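Local coordinates for protein luciferase-like enzymeAMP-CoA-ligase (Zophobas atratus, PDB 4W8O) that probably acts as an AMP-CoA ligase of the ANL superfamily, a luciferase-like enzyme from a nonluminescent mealworm that would activate a carboxylate substrate through adenylation, at residues 72-77 against 96-101; 107-112 against 129-134; 118-123 against 141-146. All blocks are in the same frame, centred on the assembly; numbering follows the deposited sequence.

Contact 1 of 3, residues 72-77 against 96-101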
# COMPACT_ATOMS: atom_id res chain seq x y z
N VAL A 72 -11.78 -4.83 -14.91
CA VAL A 72 -10.73 -5.09 -13.91
C VAL A 72 -9.44 -5.45 -14.63
O VAL A 72 -9.45 -6.29 -15.52
CB VAL A 72 -11.12 -6.26 -12.98
CG1 VAL A 72 -9.97 -6.63 -12.04
CG2 VAL A 72 -12.37 -5.91 -12.20
N VAL A 73 -8.34 -4.81 -14.26
CA VAL A 73 -7.04 -5.14 -14.82
C VAL A 73 -6.17 -5.65 -13.68
O VAL A 73 -6.03 -5.00 -12.64
CB VAL A 73 -6.36 -3.94 -15.50
CG1 VAL A 73 -5.03 -4.36 -16.11
CG2 VAL A 73 -7.27 -3.35 -16.57
N CYS A 74 -5.59 -6.82 -13.89
CA CYS A 74 -4.84 -7.51 -12.87
C CYS A 74 -3.34 -7.51 -13.15
O CYS A 74 -2.92 -7.42 -14.30
CB CYS A 74 -5.37 -8.93 -12.80
SG CYS A 74 -4.84 -9.82 -11.35
N PHE A 75 -2.54 -7.60 -12.10
CA PHE A 75 -1.08 -7.57 -12.20
C PHE A 75 -0.46 -8.67 -11.35
O PHE A 75 -0.84 -8.85 -10.19
CB PHE A 75 -0.55 -6.19 -11.78
CG PHE A 75 -1.18 -5.08 -12.55
CD1 PHE A 75 -2.39 -4.56 -12.15
CD2 PHE A 75 -0.60 -4.63 -13.72
CE1 PHE A 75 -3.01 -3.57 -12.90
CE2 PHE A 75 -1.20 -3.65 -14.47
CZ PHE A 75 -2.41 -3.12 -14.07
N CYS A 76 0.46 -9.43 -11.93
CA CYS A 76 1.25 -10.41 -11.18
C CYS A 76 2.74 -10.24 -11.48
O CYS A 76 3.28 -10.82 -12.43
CB CYS A 76 0.81 -11.83 -11.49
SG CYS A 76 1.53 -13.02 -10.34
N SER A 77 3.41 -9.44 -10.65
CA SER A 77 4.81 -9.12 -10.88
C SER A 77 5.47 -8.62 -9.61
O SER A 77 4.84 -7.96 -8.78
CB SER A 77 4.93 -8.06 -11.98
OG SER A 77 6.27 -7.63 -12.16
N LYS A 96 -10.61 -0.77 -12.70
CA LYS A 96 -10.29 -1.28 -11.37
C LYS A 96 -8.96 -2.01 -11.47
O LYS A 96 -8.79 -2.87 -12.34
CB LYS A 96 -11.37 -2.26 -10.89
CG LYS A 96 -12.72 -1.62 -10.58
CD LYS A 96 -13.68 -1.58 -11.75
CE LYS A 96 -14.87 -0.67 -11.46
NZ LYS A 96 -14.56 0.78 -11.63
N VAL A 97 -8.02 -1.69 -10.59
CA VAL A 97 -6.70 -2.36 -10.58
C VAL A 97 -6.51 -3.20 -9.34
O VAL A 97 -6.93 -2.82 -8.25
CB VAL A 97 -5.51 -1.38 -10.72
CG1 VAL A 97 -5.61 -0.61 -12.03
CG2 VAL A 97 -5.41 -0.41 -9.54
N VAL A 98 -5.88 -4.36 -9.52
CA VAL A 98 -5.66 -5.31 -8.44
C VAL A 98 -4.38 -6.11 -8.68
O VAL A 98 -4.08 -6.50 -9.80
CB VAL A 98 -6.88 -6.25 -8.27
CG1 VAL A 98 -7.15 -7.07 -9.52
CG2 VAL A 98 -6.69 -7.16 -7.06
N ASN A 99 -3.64 -6.35 -7.61
CA ASN A 99 -2.38 -7.09 -7.71
C ASN A 99 -2.45 -8.46 -7.05
O ASN A 99 -3.08 -8.63 -6.00
CB ASN A 99 -1.26 -6.26 -7.09
CG ASN A 99 -1.13 -4.90 -7.75
OD1 ASN A 99 -0.49 -4.77 -8.78
ND2 ASN A 99 -1.78 -3.87 -7.17
N LEU A 100 -1.81 -9.44 -7.68
CA LEU A 100 -1.66 -10.78 -7.12
C LEU A 100 -0.22 -10.99 -6.65
O LEU A 100 0.70 -10.39 -7.19
CB LEU A 100 -1.99 -11.84 -8.16
CG LEU A 100 -3.33 -11.70 -8.86
CD1 LEU A 100 -3.47 -12.81 -9.88
CD2 LEU A 100 -4.50 -11.70 -7.89
N ASP A 101 -0.04 -11.84 -5.65
CA ASP A 101 1.28 -12.14 -5.11
C ASP A 101 1.87 -13.30 -5.92
O ASP A 101 1.29 -14.38 -5.96
CB ASP A 101 1.17 -12.54 -3.64
CG ASP A 101 2.52 -12.54 -2.90
OD1 ASP A 101 3.59 -12.64 -3.54
OD2 ASP A 101 2.49 -12.44 -1.65
O HOH W 1 1.79 -8.13 -8.66
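The carbonyl oxygen of Phe-75 is gripped by two donors from the strand alongside, one N-H and one C-H. Leu-100 N lies 2.8 Å from Phe-75 O and approaches almost along the C=O axis, the N-H...O angle being 176°; Asn-99 CA adds a longer CA-H...O contact. At the start of the strands, Val-73 N bonds to Lys-96 O nearly as straight, at 2.8 Å and 171°. Between them the bond from Phe-75 N to Val-98 O (3.0 Å) is more bent, at 138°. The pairing is parallel, as expected of a beta-alpha-beta unit: helix 85-92 connects the strands and packs on the face bearing Val-73, Phe-75, Val-97 and Asn-99. On that face Asn-99 turns OD1 to within 3.3 Å of Phe-75 CB, meeting the aromatic ring obliquely. Phe-75 CE1 lies 4.0 Å from Val-97 CB. On the other face Cys-74 holds SG anti to its backbone N, which sets the sulfur 3.5 Å from Leu-100 CG, the branch point, with CD1 almost as near. Val-72 CG1 meets Val-98 CG1 at 3.8 Å. Further along, water 1 accepts from Ser-77 N and donates to Leu-100 O.

Contact 2 of 3, residues 107-112 against 129-134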
# COMPACT_ATOMS: atom_id res chain seq x y z
N ARG A 107 -3.53 -22.89 -6.47
CA ARG A 107 -4.88 -22.93 -5.92
C ARG A 107 -5.31 -21.59 -5.33
O ARG A 107 -6.46 -21.21 -5.46
CB ARG A 107 -5.05 -24.03 -4.88
CG ARG A 107 -6.53 -24.38 -4.72
CD ARG A 107 -6.83 -25.34 -3.59
NE ARG A 107 -6.47 -26.72 -3.88
CZ ARG A 107 -5.32 -27.30 -3.56
NH1 ARG A 107 -4.36 -26.62 -2.93
NH2 ARG A 107 -5.11 -28.58 -3.88
N ASN A 108 -4.39 -20.88 -4.69
CA ASN A 108 -4.74 -19.58 -4.13
C ASN A 108 -4.99 -18.56 -5.24
O ASN A 108 -5.97 -17.80 -5.18
CB ASN A 108 -3.66 -19.09 -3.17
CG ASN A 108 -3.62 -19.90 -1.89
OD1 ASN A 108 -4.63 -20.39 -1.42
ND2 ASN A 108 -2.43 -20.04 -1.33
N ILE A 109 -4.15 -18.56 -6.26
CA ILE A 109 -4.30 -17.62 -7.37
C ILE A 109 -5.63 -17.87 -8.08
O ILE A 109 -6.36 -16.92 -8.40
CB ILE A 109 -3.13 -17.70 -8.37
CG1 ILE A 109 -1.81 -17.25 -7.70
CG2 ILE A 109 -3.41 -16.85 -9.59
CD1 ILE A 109 -1.63 -15.75 -7.57
N GLN A 110 -5.94 -19.14 -8.31
CA GLN A 110 -7.22 -19.53 -8.91
C GLN A 110 -8.41 -18.91 -8.21
O GLN A 110 -9.33 -18.41 -8.85
CB GLN A 110 -7.41 -21.04 -8.85
CG GLN A 110 -6.73 -21.80 -9.95
CD GLN A 110 -7.07 -23.28 -9.92
OE1 GLN A 110 -8.16 -23.67 -9.49
NE2 GLN A 110 -6.15 -24.11 -10.38
N HIS A 111 -8.42 -19.00 -6.89
CA HIS A 111 -9.50 -18.41 -6.12
C HIS A 111 -9.56 -16.89 -6.30
O HIS A 111 -10.63 -16.32 -6.50
CB HIS A 111 -9.36 -18.75 -4.64
CG HIS A 111 -10.35 -18.04 -3.78
ND1 HIS A 111 -11.71 -18.24 -3.89
CD2 HIS A 111 -10.19 -17.12 -2.80
CE1 HIS A 111 -12.34 -17.48 -3.01
NE2 HIS A 111 -11.44 -16.79 -2.33
N LEU A 112 -8.40 -16.23 -6.24
CA LEU A 112 -8.34 -14.78 -6.37
C LEU A 112 -8.84 -14.33 -7.73
O LEU A 112 -9.62 -13.38 -7.82
CB LEU A 112 -6.92 -14.26 -6.12
CG LEU A 112 -6.33 -14.55 -4.73
CD1 LEU A 112 -5.05 -13.76 -4.49
CD2 LEU A 112 -7.34 -14.30 -3.62
N LYS A 129 3.73 -19.19 -16.09
CA LYS A 129 3.17 -20.55 -15.95
C LYS A 129 2.15 -20.63 -14.82
O LYS A 129 1.10 -21.26 -14.95
CB LYS A 129 4.27 -21.59 -15.70
CG LYS A 129 4.99 -22.09 -16.95
CD LYS A 129 5.68 -23.42 -16.66
CE LYS A 129 6.74 -23.77 -17.70
NZ LYS A 129 6.18 -23.92 -19.07
N LEU A 130 2.47 -20.00 -13.70
CA LEU A 130 1.55 -19.91 -12.57
C LEU A 130 0.19 -19.34 -13.00
O LEU A 130 -0.86 -19.92 -12.72
CB LEU A 130 2.18 -19.03 -11.48
CG LEU A 130 1.33 -18.69 -10.25
CD1 LEU A 130 1.02 -19.95 -9.45
CD2 LEU A 130 2.08 -17.67 -9.41
N ILE A 131 0.22 -18.21 -13.69
CA ILE A 131 -1.00 -17.57 -14.17
C ILE A 131 -1.73 -18.43 -15.22
O ILE A 131 -2.95 -18.59 -15.14
CB ILE A 131 -0.72 -16.17 -14.76
CG1 ILE A 131 -0.21 -15.21 -13.68
CG2 ILE A 131 -1.97 -15.59 -15.40
CD1 ILE A 131 -1.08 -15.11 -12.46
N GLU A 132 -1.00 -18.96 -16.19
CA GLU A 132 -1.59 -19.85 -17.20
C GLU A 132 -2.31 -21.05 -16.55
O GLU A 132 -3.44 -21.37 -16.90
CB GLU A 132 -0.51 -20.36 -18.18
CG GLU A 132 0.02 -19.30 -19.15
CD GLU A 132 1.16 -19.82 -20.04
OE1 GLU A 132 1.93 -20.71 -19.61
OE2 GLU A 132 1.30 -19.33 -21.18
N LYS A 133 -1.65 -21.69 -15.59
CA LYS A 133 -2.23 -22.83 -14.89
C LYS A 133 -3.46 -22.44 -14.09
O LYS A 133 -4.46 -23.17 -14.08
CB LYS A 133 -1.21 -23.48 -13.96
CG LYS A 133 -0.13 -24.25 -14.69
CD LYS A 133 0.94 -24.75 -13.73
CE LYS A 133 2.06 -25.46 -14.47
NZ LYS A 133 3.21 -25.74 -13.56
N SER A 134 -3.39 -21.29 -13.43
CA SER A 134 -4.49 -20.83 -12.59
C SER A 134 -5.72 -20.52 -13.43
O SER A 134 -6.84 -20.89 -13.06
CB SER A 134 -4.07 -19.61 -11.78
OG SER A 134 -2.96 -19.90 -10.93
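Helices 106-116 and 128-138 belong to the alpha/beta layer built on the parallel strands of this AMP-binding fold, and they pack here against one another as well as against the sheet. Their short segments cross at -61° with axes 9.0 Å apart at closest approach. The crossing centres on Ser-134, whose CA comes within 4.8 Å of Gln-110 CA.

Ser-134 points toward the partner helix, and Ile-109 points back at it. With OG anti to its own carbonyl carbon (chi1 -60°), the hydroxyl folds back along its helix and donates to Leu-130 O, 2.8 Å from Ser-134 OG. This donor stands 37° out of the carbonyl plane; the same oxygen also takes the regular helical bond from Ser-134 N. Two donors therefore grip Leu-130 O. Ser-134 OG has in addition a weak hydrogen bond with Val-106 O of the facing helix.

Ile-109 rests its branch point on this hydroxyl: Ile-109 CB and CG2 are each 3.4 Å from Ser-134 OG. Ile-109 CG2 then meets Ile-131 CD1 at 4.1 Å, although the CB of Ile-131 is directed away from helix 106-116. Ile-109 CG1 looks instead to Leu-130 CD2, 4.3 Å away. Alongside, Gln-110 lays its aliphatic CG 3.2 Å from Ser-134 O, while its extended chain carries the amide on past the backbone.

Small Ser-134 admits a close backbone approach, and its proton is spent mainly on its own helix. Between the two segments the contact sets carbon groups of Ile-109 and Gln-110 against a hydroxyl and a carbonyl oxygen, with apolar contacts from Ile-109 to Leu-130 and Ile-131 beside them; its geometry is consistent with packing shape, rather than directed polar bonds, setting the crossing angle.

Contact 3 of 3, residues 118-123 against 141-146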
# COMPACT_ATOMS: atom_id res chain seq x y z
N PRO A 118 -10.62 -10.87 -14.16
CA PRO A 118 -10.05 -9.73 -14.89
C PRO A 118 -10.13 -9.85 -16.41
O PRO A 118 -10.20 -10.95 -16.95
CB PRO A 118 -8.59 -9.70 -14.43
CG PRO A 118 -8.28 -11.09 -13.98
CD PRO A 118 -9.57 -11.79 -13.67
N ARG A 119 -10.14 -8.71 -17.08
CA ARG A 119 -10.17 -8.68 -18.53
C ARG A 119 -8.77 -8.85 -19.09
O ARG A 119 -8.58 -9.44 -20.14
CB ARG A 119 -10.75 -7.36 -19.02
CG ARG A 119 -10.78 -7.28 -20.52
CD ARG A 119 -11.85 -6.34 -20.96
NE ARG A 119 -11.76 -6.05 -22.39
CZ ARG A 119 -12.62 -5.28 -23.03
NH1 ARG A 119 -13.63 -4.71 -22.37
NH2 ARG A 119 -12.47 -5.06 -24.33
N ILE A 120 -7.79 -8.30 -18.39
CA ILE A 120 -6.40 -8.42 -18.77
C ILE A 120 -5.62 -8.68 -17.51
O ILE A 120 -5.97 -8.16 -16.44
CB ILE A 120 -5.85 -7.14 -19.40
CG1 ILE A 120 -6.51 -6.86 -20.76
CG2 ILE A 120 -4.33 -7.23 -19.58
CD1 ILE A 120 -6.24 -5.48 -21.30
N ILE A 121 -4.57 -9.49 -17.63
CA ILE A 121 -3.58 -9.61 -16.57
C ILE A 121 -2.17 -9.40 -17.14
O ILE A 121 -1.76 -10.08 -18.08
CB ILE A 121 -3.69 -10.95 -15.80
CG1 ILE A 121 -2.51 -11.10 -14.83
CG2 ILE A 121 -3.72 -12.14 -16.74
CD1 ILE A 121 -2.77 -12.09 -13.72
N PHE A 122 -1.46 -8.44 -16.56
CA PHE A 122 -0.04 -8.22 -16.84
C PHE A 122 0.78 -9.12 -15.91
O PHE A 122 0.57 -9.11 -14.69
CB PHE A 122 0.35 -6.76 -16.61
CG PHE A 122 -0.19 -5.81 -17.66
CD1 PHE A 122 -1.50 -5.38 -17.61
CD2 PHE A 122 0.62 -5.36 -18.69
CE1 PHE A 122 -2.01 -4.51 -18.57
CE2 PHE A 122 0.13 -4.50 -19.65
CZ PHE A 122 -1.19 -4.07 -19.60
N VAL A 123 1.73 -9.86 -16.48
CA VAL A 123 2.48 -10.87 -15.73
C VAL A 123 3.98 -10.84 -16.04
O VAL A 123 4.38 -10.72 -17.18
CB VAL A 123 1.90 -12.27 -16.02
CG1 VAL A 123 2.22 -12.71 -17.44
CG2 VAL A 123 2.44 -13.30 -15.03
N SER A 141 -11.37 -17.14 -19.20
CA SER A 141 -10.70 -16.53 -20.34
C SER A 141 -10.25 -15.14 -19.94
O SER A 141 -10.97 -14.40 -19.27
CB SER A 141 -11.63 -16.47 -21.55
OG SER A 141 -10.88 -16.19 -22.72
N CYS A 142 -9.03 -14.79 -20.33
CA CYS A 142 -8.42 -13.54 -19.94
C CYS A 142 -7.22 -13.31 -20.83
O CYS A 142 -6.47 -14.24 -21.09
CB CYS A 142 -7.97 -13.60 -18.48
SG CYS A 142 -7.22 -12.08 -17.84
N GLU A 143 -7.05 -12.09 -21.31
CA GLU A 143 -5.86 -11.75 -22.06
C GLU A 143 -4.67 -11.66 -21.09
O GLU A 143 -4.79 -11.07 -20.01
CB GLU A 143 -6.06 -10.42 -22.80
CG GLU A 143 -4.93 -10.03 -23.73
CD GLU A 143 -4.99 -8.57 -24.16
OE1 GLU A 143 -6.05 -7.94 -23.99
OE2 GLU A 143 -3.98 -8.06 -24.67
N ILE A 144 -3.55 -12.26 -21.47
CA ILE A 144 -2.32 -12.14 -20.72
C ILE A 144 -1.36 -11.24 -21.48
O ILE A 144 -1.23 -11.35 -22.70
CB ILE A 144 -1.66 -13.52 -20.49
CG1 ILE A 144 -2.53 -14.38 -19.55
CG2 ILE A 144 -0.26 -13.35 -19.92
CD1 ILE A 144 -2.13 -15.84 -19.50
N ILE A 145 -0.70 -10.32 -20.77
CA ILE A 145 0.33 -9.48 -21.37
C ILE A 145 1.59 -9.63 -20.51
O ILE A 145 1.54 -9.42 -19.30
CB ILE A 145 -0.12 -8.01 -21.48
CG1 ILE A 145 -1.36 -7.92 -22.38
CG2 ILE A 145 0.99 -7.14 -22.03
CD1 ILE A 145 -1.92 -6.52 -22.55
N VAL A 146 2.70 -10.01 -21.15
CA VAL A 146 3.92 -10.37 -20.43
C VAL A 146 4.87 -9.19 -20.34
O VAL A 146 5.05 -8.45 -21.31
CB VAL A 146 4.64 -11.56 -21.14
CG1 VAL A 146 5.97 -11.88 -20.47
CG2 VAL A 146 3.74 -12.78 -21.16
O HOH W 2 -11.25 -13.47 -16.25
O HOH W 3 -9.55 -10.55 -22.37
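Four backbone hydrogen bonds join strands 120-124 and 143-147 in parallel register, and the three after the first are alike in length. Ile-121 N donates to Glu-143 O at 2.9 Å, nearly along the C=O axis. Ile-145 N gives its proton to Ile-121 O, also at 2.9 Å, this time in the carbonyl plane. Val-123 N follows on Ile-145 O, again at 2.9 Å; the pairing continues with a backbone hydrogen bond between Val-123 and Phe-147. CA-H...O contacts from Ile-120, Phe-122, Ile-144 and Val-146 supplement these acceptors and Val-123 O.

The strand entrance is looser. Glu-143 N reaches Arg-119 O at 3.3 Å, standing 34° out of the carbonyl plane. Water 3 supports the pair by donating to Arg-119 O, 2.7 Å from the water oxygen, and accepting weakly from Glu-143 N. One step earlier, water 2 donates both to Pro-118 O, 2.8 Å away, and to Ser-141 O. The charged ends are paired outside the contact: Glu-143 OE2 with Lys-65 and Arg-119 NH1 with Asp-71.

The strands flank helix 128-138 in a beta-alpha-beta unit, and that helix packs on the face of Ile-121, Val-123 and Ile-144. Here Val-123 CG1, in the crowded position between its backbone N and carbonyl carbon, meets Ile-144 CG2 at 3.6 Å. On the reverse face Ile-145 runs beside Phe-122 and sets CB over the ring, 4.2 Å from its centroid and 25° off the normal: a CH-pi contact displaced toward the rim. Its CD1 extends to Ile-120 CG2.

Direct peptide bonding thus prevails along the strands, where the side chains are mostly apolar, whereas water shares the carbonyls at the entrance; the loosening there is consistent with partial access to solvent.

Overall arrangement
Contacts 1 and 3 are parallel strand pairs of one mixed sheet, their centres about 9 Å apart. Strands 143-147, 120-124, 72-76 and 96-99 lie side by side in that order, so the two pairs abut: Cys-74 O and Cys-76 N probably bond to Phe-122 N and O, and the rings of Phe-75 and Phe-122 meet nearly parallel. Contact 2, about 13 Å from contact 1 and 12 Å from contact 3, joins the helices stacked on this sheet; Ile-109 touches Leu-100, and Ile-131 touches Cys-76, Ile-121 and Val-123. Along the chain contact 1 closes first, whereas contacts 2 and 3 interleave. Together they tie two layers, sheet and helices, into one alpha/beta unit within the AMP-binding region.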